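Local coordinates for envelope glycoprotein E (Human herpesvirus 1, PDB 2GIY) that pairs with gI to form a viral receptor for the Fc part of host IgG and is required, with gI, for cell-to-cell spread in epithelial cells, at residues T163-A167 with A168-N172. Numbering follows the deposited sequence.
Sequences TISTA and AQYRN
Thr166 hands the proton of its hydroxyl to the amide of Gln169: OG1 lies 2.6 Å from OE1, in the carbonyl plane and on a lone pair, at a C=O...O angle of 115°. The hydroxyl sits between the backbone N and the carbonyl carbon of its own residue (chi1 62°), which turns it forward into the bend, while the Gln169 chain, extended beyond CG, crosses it at a slant. Gln169 N also reaches OG1, weakly. The amide is held at both ends, since OE1 is also bonded to Ser143 OG and NE2 to Pro140 O. Inside the bend Thr166 O receives two weak bonds, from the N-H groups of Gln169 and Tyr170, and Tyr170 N also hydrogen-bonds Ala167 O at 3.3 Å, standing above its carbonyl plane. Beyond the turn, the Tyr170 ring folds back beside the strand, its CG anti to the backbone N (chi1 -178°). Thr163 CG2 comes obliquely to the ring, 3.5 Å from CE1, and Ser165 OG meets the ring edge near its plane, 3.8 Å from CD1; Ala20 and Leu22 also touch this tyrosine. A water joins Thr163 OG1 to Arg171 O, 2.9 Å from each. Arg171 curls back so that NH1 bonds Ala168 O and Tyr170 O, both in the guanidinium plane, while NH2 reaches Thr58 O. Strand 155-165 thus gives way to a single helical turn, Thr166 at its start, at the C-terminal limit of the Fc-binding region in the Ig V domain ending the gE ectodomain.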
loop_
_atom_site.group_PDB
_atom_site.type_symbol
_atom_site.label_atom_id
_atom_site.label_comp_id
_atom_site.label_asym_id
_atom_site.label_seq_id
_atom_site.Cartn_x
_atom_site.Cartn_y
_atom_site.Cartn_z
ATOM N N THR A 163 12.673 -5.987 8.013
ATOM C CA THR A 163 13.569 -6.918 8.674
ATOM C C THR A 163 14.760 -6.056 9.066
ATOM O O THR A 163 15.487 -5.536 8.211
ATOM C CB THR A 163 14.033 -8.055 7.742
ATOM O OG1 THR A 163 12.921 -8.901 7.429
ATOM C CG2 THR A 163 15.102 -8.895 8.430
ATOM N N ILE A 164 14.932 -5.884 10.369
ATOM C CA ILE A 164 16.008 -5.067 10.906
ATOM C C ILE A 164 17.003 -5.989 11.577
ATOM O O ILE A 164 16.696 -6.597 12.603
ATOM C CB ILE A 164 15.458 -4.076 11.938
ATOM C CG1 ILE A 164 14.347 -3.243 11.296
ATOM C CG2 ILE A 164 16.582 -3.183 12.464
ATOM C CD1 ILE A 164 13.657 -2.276 12.257
ATOM N N SER A 165 18.200 -6.096 11.016
ATOM C CA SER A 165 19.175 -6.997 11.619
ATOM C C SER A 165 20.579 -6.907 11.061
ATOM O O SER A 165 20.857 -6.145 10.133
ATOM C CB SER A 165 18.692 -8.434 11.474
ATOM O OG SER A 165 18.565 -8.775 10.113
ATOM N N THR A 166 21.467 -7.694 11.658
ATOM C CA THR A 166 22.847 -7.761 11.212
ATOM C C THR A 166 22.820 -8.707 10.019
ATOM O O THR A 166 21.852 -9.446 9.834
ATOM C CB THR A 166 23.768 -8.342 12.298
ATOM O OG1 THR A 166 23.372 -9.690 12.597
ATOM C CG2 THR A 166 23.694 -7.502 13.562
ATOM N N ALA A 167 23.874 -8.687 9.213
ATOM C CA ALA A 167 23.935 -9.539 8.035
ATOM C C ALA A 167 23.853 -11.029 8.372
ATOM O O ALA A 167 23.134 -11.782 7.721
ATOM C CB ALA A 167 25.213 -9.247 7.255
ATOM N N ALA A 168 24.586 -11.446 9.396
ATOM C CA ALA A 168 24.613 -12.847 9.799
ATOM C C ALA A 168 23.259 -13.381 10.267
ATOM O O ALA A 168 22.924 -14.537 10.014
ATOM C CB ALA A 168 25.658 -13.044 10.896
ATOM N N GLN A 169 22.482 -12.532 10.935
ATOM C CA GLN A 169 21.177 -12.932 11.454
ATOM C C GLN A 169 20.037 -12.741 10.467
ATOM O O GLN A 169 18.935 -13.252 10.673
ATOM C CB GLN A 169 20.856 -12.135 12.714
ATOM C CG GLN A 169 21.836 -12.335 13.849
ATOM C CD GLN A 169 21.648 -11.307 14.945
ATOM O OE1 GLN A 169 22.011 -10.140 14.783
ATOM N NE2 GLN A 169 21.068 -11.729 16.061
ATOM N N TYR A 170 20.303 -12.001 9.397
ATOM C CA TYR A 170 19.288 -11.719 8.393
ATOM C C TYR A 170 18.664 -12.940 7.725
ATOM O O TYR A 170 19.364 -13.847 7.266
ATOM C CB TYR A 170 19.866 -10.812 7.296
ATOM C CG TYR A 170 18.852 -10.445 6.240
ATOM C CD1 TYR A 170 18.008 -9.348 6.406
ATOM C CD2 TYR A 170 18.698 -11.225 5.096
ATOM C CE1 TYR A 170 17.033 -9.040 5.458
ATOM C CE2 TYR A 170 17.725 -10.930 4.145
ATOM C CZ TYR A 170 16.898 -9.839 4.332
ATOM O OH TYR A 170 15.929 -9.551 3.400
ATOM N N ARG A 171 17.336 -12.937 7.665
ATOM C CA ARG A 171 16.579 -13.990 7.008
ATOM C C ARG A 171 15.486 -13.296 6.207
ATOM O O ARG A 171 14.780 -12.427 6.722
ATOM C CB ARG A 171 15.951 -14.947 8.025
ATOM C CG ARG A 171 16.961 -15.714 8.864
ATOM C CD ARG A 171 17.789 -16.692 8.037
ATOM N NE ARG A 171 18.659 -17.483 8.904
ATOM C CZ ARG A 171 19.805 -17.046 9.417
ATOM N NH1 ARG A 171 20.232 -15.823 9.144
ATOM N NH2 ARG A 171 20.514 -17.826 10.224
ATOM N N ASN A 172 15.359 -13.673 4.941
ATOM C CA ASN A 172 14.355 -13.086 4.067
ATOM C C ASN A 172 12.954 -13.283 4.637
ATOM O O ASN A 172 12.641 -14.345 5.172
ATOM C CB ASN A 172 14.427 -13.739 2.686
ATOM C CG ASN A 172 13.461 -13.124 1.697
ATOM O OD1 ASN A 172 13.041 -11.892 1.966
ATOM N ND2 ASN A 172 13.105 -13.743 0.695
HETATM O O HOH W 1 12.966 -11.464 8.703
#